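DraIII (Deinococcus radiophilus, PDB 4L0K) is a type II restriction endonuclease that cleaves DNA at its recognition sequence, probably through a nuclease fold of the His-Me finger class. Local coordinates at residues A[53-58]-A[179-184]; A[158-163]-A[199-204]; A[203-206]-A[212-215]; A[206-209]-A[215-218]. One frame throughout, in Å; residues are numbered along the deposited sequence.

Contact 1 (A[53-58]-A[179-184]); sequences VRDATM and VETAHK
Asp55 and Thr181 meet across a narrow polar junction, and they are the residues that carry it. The two side chains run past each other in opposite directions, so the threonine hydroxyl comes alongside the carboxylate. Thr181 OG1 donates to Asp55 OD2 over 3.0 Å, on the anti side of the carboxylate oxygen and 25° out of its plane. The CB of Asp55 points toward the strand, and with CG beside the backbone N (chi1 -70°) the carboxylate swings so that OD2 meets the hydroxyl, while Thr181 OG1 takes the equivalent position on its residue and faces back. A water tightens the join: it donates to Asp55 OD2 at 3.0 Å and accepts from Thr181 N at 2.9 Å, so OD2 receives both a hydroxyl and a water. The other carboxylate oxygen is engaged on the helix itself. Arg54 NH1 reaches Asp55 OD1 at 2.7 Å on the syn side, with the oxygen close to the guanidinium plane, a salt bridge that limits rotation of the carboxylate and probably favours its charged form. Were Asp55 an alanine, Thr181 OG1 and the water would probably lose this acceptor, and Arg54 the carboxylate beside it. Threonine suits the strand because it is branched at CB yet offers a hydroxyl, and its side chain also touches Leu122 of helix 112-126. The contact ties helix 46-57 to strand 179-183, the first strand of an antiparallel hairpin that continues through strand 194-198 into helix 199-205, an order consistent with the beta-beta-alpha unit of His-Me finger nucleases.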
# COMPACT_ATOMS: atom_id res chain seq x y z
N VAL A 53 -16.98 11.23 -10.47
CA VAL A 53 -17.34 10.39 -11.62
C VAL A 53 -16.34 9.24 -11.86
O VAL A 53 -16.74 8.08 -11.91
CB VAL A 53 -17.58 11.20 -12.92
CG1 VAL A 53 -17.70 10.26 -14.13
CG2 VAL A 53 -18.81 12.05 -12.79
N ARG A 54 -15.06 9.56 -11.98
CA ARG A 54 -14.01 8.53 -12.20
C ARG A 54 -13.99 7.42 -11.14
O ARG A 54 -14.00 6.24 -11.47
CB ARG A 54 -12.63 9.19 -12.31
CG ARG A 54 -11.46 8.21 -12.45
CD ARG A 54 -10.63 8.15 -11.16
NE ARG A 54 -9.61 9.19 -11.12
CZ ARG A 54 -9.07 9.70 -10.01
NH1 ARG A 54 -9.45 9.30 -8.79
NH2 ARG A 54 -8.15 10.64 -10.12
N ASP A 55 -13.97 7.80 -9.86
CA ASP A 55 -13.95 6.80 -8.78
C ASP A 55 -15.23 5.98 -8.76
O ASP A 55 -15.21 4.82 -8.41
CB ASP A 55 -13.74 7.45 -7.40
CG ASP A 55 -12.35 7.99 -7.23
OD1 ASP A 55 -11.52 7.77 -8.14
OD2 ASP A 55 -12.06 8.61 -6.17
N ALA A 56 -16.35 6.59 -9.14
CA ALA A 56 -17.62 5.87 -9.16
C ALA A 56 -17.71 4.87 -10.32
O ALA A 56 -18.30 3.80 -10.17
CB ALA A 56 -18.78 6.82 -9.22
N THR A 57 -17.10 5.24 -11.44
CA THR A 57 -17.37 4.64 -12.76
C THR A 57 -16.21 3.79 -13.33
O THR A 57 -16.43 2.85 -14.08
CB THR A 57 -17.74 5.77 -13.76
OG1 THR A 57 -19.07 6.22 -13.50
CG2 THR A 57 -17.66 5.31 -15.19
N MET A 58 -14.99 4.12 -12.94
CA MET A 58 -13.81 3.58 -13.61
C MET A 58 -12.94 2.65 -12.76
O MET A 58 -13.05 2.60 -11.54
CB MET A 58 -12.97 4.73 -14.18
CG MET A 58 -13.77 5.72 -15.02
SD MET A 58 -14.24 4.99 -16.60
CE MET A 58 -12.61 4.43 -17.12
N VAL A 179 -6.71 12.62 -0.21
CA VAL A 179 -8.00 11.92 0.02
C VAL A 179 -8.37 10.95 -1.10
O VAL A 179 -8.11 11.20 -2.26
CB VAL A 179 -9.15 12.93 0.32
CG1 VAL A 179 -10.49 12.27 0.26
CG2 VAL A 179 -8.97 13.51 1.71
N GLU A 180 -8.95 9.81 -0.74
CA GLU A 180 -9.32 8.78 -1.69
C GLU A 180 -10.70 8.28 -1.36
O GLU A 180 -11.24 8.58 -0.28
CB GLU A 180 -8.33 7.59 -1.64
CG GLU A 180 -6.92 8.00 -1.98
CD GLU A 180 -5.93 6.86 -1.96
OE1 GLU A 180 -6.12 5.88 -1.20
OE2 GLU A 180 -4.95 6.94 -2.71
N THR A 181 -11.28 7.53 -2.30
CA THR A 181 -12.55 6.88 -2.08
C THR A 181 -12.35 5.61 -1.28
O THR A 181 -11.47 4.82 -1.58
CB THR A 181 -13.26 6.57 -3.42
OG1 THR A 181 -13.82 7.78 -3.95
CG2 THR A 181 -14.37 5.58 -3.20
N ALA A 182 -13.16 5.41 -0.26
CA ALA A 182 -13.02 4.24 0.59
C ALA A 182 -14.18 3.27 0.40
O ALA A 182 -15.32 3.68 0.11
CB ALA A 182 -12.91 4.65 2.05
N HIS A 183 -13.86 2.00 0.59
CA HIS A 183 -14.81 0.91 0.67
C HIS A 183 -14.76 0.29 2.05
O HIS A 183 -13.76 -0.32 2.43
CB HIS A 183 -14.49 -0.14 -0.40
CG HIS A 183 -14.65 0.38 -1.79
ND1 HIS A 183 -13.69 1.17 -2.39
CD2 HIS A 183 -15.67 0.29 -2.66
CE1 HIS A 183 -14.10 1.51 -3.60
NE2 HIS A 183 -15.30 0.99 -3.79
N LYS A 184 -15.85 0.45 2.80
CA LYS A 184 -15.90 0.01 4.19
C LYS A 184 -15.69 -1.49 4.31
O LYS A 184 -15.08 -1.96 5.26
CB LYS A 184 -17.23 0.40 4.84
CG LYS A 184 -17.47 1.88 4.97
CD LYS A 184 -18.93 2.14 5.39
CE LYS A 184 -19.38 3.52 4.92
NZ LYS A 184 -20.81 3.77 5.28
O HOH W 1 -9.88 7.02 -4.83

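Contact 2 (A[158-163]-A[199-204]); sequences EICKLP and RFCNVA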
# COMPACT_ATOMS: atom_id res chain seq x y z
N GLU A 158 -13.62 7.61 6.75
CA GLU A 158 -14.35 6.40 7.14
C GLU A 158 -13.56 5.52 8.10
O GLU A 158 -14.16 4.78 8.88
CB GLU A 158 -14.77 5.57 5.92
CG GLU A 158 -15.73 6.27 5.02
CD GLU A 158 -17.11 6.45 5.64
OE1 GLU A 158 -17.46 5.64 6.54
OE2 GLU A 158 -17.83 7.38 5.23
N ILE A 159 -12.22 5.59 7.99
CA ILE A 159 -11.30 4.92 8.91
C ILE A 159 -10.88 5.78 10.13
O ILE A 159 -11.24 5.41 11.23
CB ILE A 159 -10.03 4.41 8.18
CG1 ILE A 159 -10.40 3.43 7.08
CG2 ILE A 159 -9.07 3.79 9.18
CD1 ILE A 159 -10.26 3.99 5.69
N CYS A 160 -10.12 6.88 9.90
CA CYS A 160 -9.66 7.91 10.91
C CYS A 160 -10.86 8.34 11.86
O CYS A 160 -10.70 8.47 13.07
CB CYS A 160 -8.88 9.17 10.23
SG CYS A 160 -8.30 8.96 8.25
N LYS A 161 -12.05 8.51 11.29
CA LYS A 161 -13.18 9.25 11.89
C LYS A 161 -12.92 10.75 12.08
O LYS A 161 -13.71 11.43 12.74
CB LYS A 161 -13.74 8.65 13.19
CG LYS A 161 -14.08 7.18 13.13
CD LYS A 161 -14.96 6.80 11.96
CE LYS A 161 -15.36 5.31 12.09
NZ LYS A 161 -15.89 4.67 10.85
N LEU A 162 -11.82 11.24 11.53
CA LEU A 162 -11.49 12.67 11.53
C LEU A 162 -12.30 13.42 10.48
O LEU A 162 -12.49 12.92 9.37
CB LEU A 162 -10.00 12.88 11.24
CG LEU A 162 -9.04 12.78 12.42
CD1 LEU A 162 -7.63 13.04 11.95
CD2 LEU A 162 -9.45 13.78 13.48
N PRO A 163 -12.80 14.61 10.83
CA PRO A 163 -13.53 15.48 9.89
C PRO A 163 -12.67 15.84 8.69
O PRO A 163 -11.52 16.24 8.87
CB PRO A 163 -13.81 16.75 10.72
CG PRO A 163 -13.80 16.29 12.13
CD PRO A 163 -12.79 15.17 12.20
N ARG A 199 -5.57 9.15 2.47
CA ARG A 199 -4.70 8.21 1.77
C ARG A 199 -4.08 7.23 2.76
O ARG A 199 -4.22 6.02 2.60
CB ARG A 199 -3.60 8.99 1.05
CG ARG A 199 -2.42 8.15 0.65
CD ARG A 199 -2.55 7.64 -0.76
NE ARG A 199 -1.52 6.64 -1.04
CZ ARG A 199 -1.61 5.70 -1.98
NH1 ARG A 199 -0.61 4.84 -2.15
NH2 ARG A 199 -2.70 5.61 -2.75
N PHE A 200 -3.46 7.76 3.81
CA PHE A 200 -2.83 6.89 4.81
C PHE A 200 -3.80 5.83 5.34
O PHE A 200 -3.48 4.64 5.38
CB PHE A 200 -2.23 7.67 5.99
CG PHE A 200 -1.60 6.78 7.02
CD1 PHE A 200 -0.26 6.39 6.89
CD2 PHE A 200 -2.35 6.26 8.06
CE1 PHE A 200 0.33 5.52 7.81
CE2 PHE A 200 -1.77 5.39 8.99
CZ PHE A 200 -0.43 5.01 8.86
N CYS A 201 -4.98 6.28 5.77
CA CYS A 201 -5.94 5.41 6.43
C CYS A 201 -6.44 4.35 5.44
O CYS A 201 -6.60 3.17 5.77
CB CYS A 201 -7.12 6.23 7.00
SG CYS A 201 -6.69 7.64 8.11
N ASN A 202 -6.68 4.81 4.22
CA ASN A 202 -7.11 3.94 3.14
C ASN A 202 -6.09 2.85 2.81
O ASN A 202 -6.46 1.69 2.66
CB ASN A 202 -7.46 4.74 1.89
CG ASN A 202 -8.40 4.01 0.98
OD1 ASN A 202 -9.22 3.21 1.43
ND2 ASN A 202 -8.29 4.26 -0.31
N VAL A 203 -4.80 3.18 2.70
CA VAL A 203 -3.84 2.09 2.47
C VAL A 203 -3.63 1.20 3.71
O VAL A 203 -3.46 0.01 3.56
CB VAL A 203 -2.51 2.51 1.76
CG1 VAL A 203 -2.66 3.81 0.97
CG2 VAL A 203 -1.37 2.55 2.71
N ALA A 204 -3.72 1.76 4.92
CA ALA A 204 -3.60 0.93 6.13
C ALA A 204 -4.68 -0.15 6.18
O ALA A 204 -4.40 -1.30 6.53
CB ALA A 204 -3.63 1.80 7.42
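Cys201, in the first turn of helix 199-205, meets both Cys160 and Ile159 of the loop. Its SG sits beside the backbone N (chi1 -54°), 2.1 Å from Cys160 SG, and is modelled as a disulfide with a chi3 of 122° that is wider than the usual right angle. Cys160 SG is also modelled as bonded to Cys157 SG; since one sulfur can make only one disulfide at a time, the exact pairing within this group of three is best read with caution. Ile159 fills the space beside the sulfurs. Its CB packs on Cys201 CB at 3.6 Å, and the CD1 branch runs along the helix backbone, 3.8 Å from Cys201 O and 4.0 Å from Asn202 N. A branched aliphatic residue suits this place, for the same side chain also touches Ala197, Leu210 and Phe213. Asn202 turns its polar end elsewhere, ND2 bonding Glu180 OE1 of strand 179-183. On the loop, Lys161 NZ folds back to Glu158 O at 2.6 Å. Trp216 of the second subunit packs on Cys201, and Arg223 NH1 of that subunit bonds Cys160 O. Cysteines in a CxxC pair beside a beta-beta-alpha unit recall the zinc-stabilised knuckles of many HNH relatives, although here the sulfurs are modelled bonded to one another, a pairing that remains doubtful; either way the cysteines gather the loop against helix 199-205.

Contact 3 (A[203-206]-A[212-215]); sequences VAQG and EFYL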
# COMPACT_ATOMS: atom_id res chain seq x y z
N VAL A 203 -4.80 3.18 2.70
CA VAL A 203 -3.84 2.09 2.47
C VAL A 203 -3.63 1.20 3.71
O VAL A 203 -3.46 0.01 3.56
CB VAL A 203 -2.51 2.51 1.76
CG1 VAL A 203 -2.66 3.81 0.97
CG2 VAL A 203 -1.37 2.55 2.71
N ALA A 204 -3.72 1.76 4.92
CA ALA A 204 -3.60 0.93 6.13
C ALA A 204 -4.68 -0.15 6.18
O ALA A 204 -4.40 -1.30 6.53
CB ALA A 204 -3.63 1.80 7.42
N GLN A 205 -5.91 0.23 5.86
CA GLN A 205 -7.03 -0.69 5.95
C GLN A 205 -6.83 -1.92 5.04
O GLN A 205 -7.24 -3.03 5.39
CB GLN A 205 -8.34 0.04 5.61
CG GLN A 205 -9.60 -0.78 5.79
CD GLN A 205 -10.76 -0.24 4.93
OE1 GLN A 205 -10.68 0.85 4.38
NE2 GLN A 205 -11.82 -1.02 4.81
N GLY A 206 -6.20 -1.71 3.88
CA GLY A 206 -5.90 -2.80 2.97
C GLY A 206 -7.10 -3.67 2.57
O GLY A 206 -8.11 -3.17 2.10
N GLU A 212 -13.01 -5.64 11.00
CA GLU A 212 -11.79 -6.46 11.12
C GLU A 212 -10.58 -5.59 11.41
O GLU A 212 -9.69 -5.98 12.16
CB GLU A 212 -11.52 -7.30 9.86
CG GLU A 212 -12.49 -8.47 9.64
CD GLU A 212 -12.63 -8.82 8.17
OE1 GLU A 212 -13.57 -9.57 7.83
OE2 GLU A 212 -11.83 -8.34 7.34
N PHE A 213 -10.54 -4.40 10.81
CA PHE A 213 -9.38 -3.53 10.94
C PHE A 213 -9.27 -3.03 12.39
O PHE A 213 -8.18 -2.99 12.96
CB PHE A 213 -9.51 -2.34 9.97
CG PHE A 213 -8.23 -1.52 9.79
CD1 PHE A 213 -6.98 -2.08 10.03
CD2 PHE A 213 -8.30 -0.20 9.38
CE1 PHE A 213 -5.82 -1.34 9.86
CE2 PHE A 213 -7.14 0.55 9.20
CZ PHE A 213 -5.90 -0.02 9.44
N TYR A 214 -10.42 -2.67 12.96
CA TYR A 214 -10.50 -2.12 14.33
C TYR A 214 -10.20 -3.22 15.31
O TYR A 214 -9.47 -3.01 16.27
CB TYR A 214 -11.89 -1.55 14.61
CG TYR A 214 -12.28 -0.38 13.74
CD1 TYR A 214 -11.32 0.52 13.28
CD2 TYR A 214 -13.60 -0.16 13.37
CE1 TYR A 214 -11.66 1.59 12.49
CE2 TYR A 214 -13.95 0.92 12.58
CZ TYR A 214 -12.96 1.78 12.14
OH TYR A 214 -13.28 2.85 11.34
N LEU A 215 -10.77 -4.40 15.05
CA LEU A 215 -10.50 -5.57 15.87
C LEU A 215 -8.98 -5.86 15.89
O LEU A 215 -8.37 -6.06 16.95
CB LEU A 215 -11.33 -6.76 15.37
CG LEU A 215 -11.07 -8.10 16.06
CD1 LEU A 215 -11.56 -8.06 17.51
CD2 LEU A 215 -11.68 -9.27 15.30
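The Phe213 ring has Gln205 CA over one face, 3.5 Å above the ring plane and displaced toward the rim. This is a CH-pi contact, the carbon standing 3.7 Å from the ring centroid and 19° off the normal. Beyond it Gln205 CB rests 3.8 Å from Phe213 CD2, and the glutamine crosses the phenylalanine at a slant, with amide and ring planes only 23° apart. At the far end of the ring Phe213 CZ lies 3.5 Å from Ala204 CB, and Ala204 C approaches the same atom. With CG anti to the backbone N (chi1 -168°), Phe213 projects from its helix toward the end of the preceding one. The small alanine lets the ring come close to the helix backbone. A gap would probably open beside Ala204 with a serine in place of Phe213, leaving Gln205 CA without its aromatic partner. The extended glutamine carries NE2 onward to Lys208 O and to His183 O, fastening the turn to the strand. Gly206, with positive phi, ends the helix. Phe213 thus wedges helix 210-226 against the end of helix 199-205, with Ile159 of the cysteine loop touching the ring and Phe200 of the second subunit packing on it.

Contact 4 (A[206-209]-A[215-218]); sequences GNKS and LWME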
# COMPACT_ATOMS: atom_id res chain seq x y z
N GLY A 206 -6.20 -1.71 3.88
CA GLY A 206 -5.90 -2.80 2.97
C GLY A 206 -7.10 -3.67 2.57
O GLY A 206 -8.11 -3.17 2.10
N ASN A 207 -6.98 -4.98 2.78
CA ASN A 207 -8.06 -5.90 2.38
C ASN A 207 -8.99 -6.27 3.53
O ASN A 207 -9.76 -7.22 3.43
CB ASN A 207 -7.48 -7.18 1.75
CG ASN A 207 -6.59 -7.97 2.72
OD1 ASN A 207 -6.50 -7.64 3.90
ND2 ASN A 207 -5.92 -9.01 2.21
N LYS A 208 -8.89 -5.53 4.63
CA LYS A 208 -9.76 -5.79 5.78
C LYS A 208 -11.03 -4.94 5.74
O LYS A 208 -11.05 -3.83 5.20
CB LYS A 208 -9.01 -5.53 7.11
CG LYS A 208 -7.81 -6.47 7.34
CD LYS A 208 -7.30 -6.35 8.77
CE LYS A 208 -6.05 -7.19 9.01
NZ LYS A 208 -6.30 -8.66 8.91
N SER A 209 -12.11 -5.46 6.31
CA SER A 209 -13.27 -4.62 6.53
C SER A 209 -12.96 -3.69 7.69
O SER A 209 -11.96 -3.87 8.41
CB SER A 209 -14.51 -5.46 6.84
OG SER A 209 -14.46 -5.99 8.15
N LEU A 215 -10.77 -4.40 15.05
CA LEU A 215 -10.50 -5.57 15.87
C LEU A 215 -8.98 -5.86 15.89
O LEU A 215 -8.37 -6.06 16.95
CB LEU A 215 -11.33 -6.76 15.37
CG LEU A 215 -11.07 -8.10 16.06
CD1 LEU A 215 -11.56 -8.06 17.51
CD2 LEU A 215 -11.68 -9.27 15.30
N TRP A 216 -8.37 -5.83 14.70
CA TRP A 216 -6.93 -5.98 14.52
C TRP A 216 -6.13 -4.98 15.35
O TRP A 216 -5.21 -5.38 16.06
CB TRP A 216 -6.54 -5.79 13.05
CG TRP A 216 -5.08 -5.91 12.81
CD1 TRP A 216 -4.36 -7.07 12.77
CD2 TRP A 216 -4.16 -4.85 12.55
NE1 TRP A 216 -3.04 -6.80 12.51
CE2 TRP A 216 -2.88 -5.45 12.37
CE3 TRP A 216 -4.27 -3.47 12.44
CZ2 TRP A 216 -1.74 -4.71 12.10
CZ3 TRP A 216 -3.13 -2.73 12.16
CH2 TRP A 216 -1.88 -3.35 12.00
N MET A 217 -6.48 -3.70 15.25
CA MET A 217 -5.77 -2.68 16.03
C MET A 217 -5.87 -3.04 17.51
O MET A 217 -4.89 -2.98 18.24
CB MET A 217 -6.37 -1.29 15.83
CG MET A 217 -6.33 -0.77 14.42
SD MET A 217 -7.07 0.88 14.35
CE MET A 217 -7.16 1.18 12.58
N GLU A 218 -7.07 -3.42 17.94
CA GLU A 218 -7.31 -3.76 19.34
C GLU A 218 -6.41 -4.88 19.85
O GLU A 218 -5.84 -4.77 20.95
CB GLU A 218 -8.78 -4.12 19.55
CG GLU A 218 -9.26 -3.80 20.95
CD GLU A 218 -10.72 -3.42 20.99
OE1 GLU A 218 -11.02 -2.30 21.47
OE2 GLU A 218 -11.57 -4.23 20.55
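Lys208 lays its CE over one face of the Trp216 indole, 4.1 Å from both CG and CD1, at the pyrrole end of the ring. The two side chains cross at about a right angle. The lysine chain is extended to CE, then bends at its last torsion (chi4 -66°), turning the amine aside and leaving the CE methylene to meet the ring. Trp216 has CG anti to the backbone N (chi1 180°), which sends the indole outward from the helix, roughly across its axis. Lysine fits the place because its aliphatic part can lie on an aromatic face while its amine serves another partner: it makes a cation-pi contact with Phe200 of the second subunit, against which Trp216 also stands edge-to-face. Next to Lys208 the loop ends in Ser209 at the N-cap position, where its side chain caps a backbone N of the coming helix, while Glu212 OE2 accepts from Ser209 N, a reciprocal pairing like that of a capping box. Small as it is, the contact folds the short loop between helix 199-205 and helix 210-226 onto the second helix, at a point where both face the neighbouring subunit; Glu218 bridges to Lys225 of that subunit.

The centre of contact 1 lies farthest from the others, about 14 Å from that of contact 2, 18 Å from contact 3 and 20 Å from contact 4, although its segment 179-184 touches theirs. The centres of contacts 2 and 3, on helix 199-205, lie about 9 Å apart; those of contacts 3 and 4, on helix 210-226, about 3 Å. Along the chain the segments of contacts 1 and 2 alternate, contact 3 begins where contact 2 ends (Val203, Ala204), and contact 4 overlaps contact 3 at Gly206 and Leu215. A Glu180-Arg199 salt bridge joins contacts 1 and 2. The series runs from helix 46-57 through the probable nuclease motif to the C-terminal helices at the second subunit.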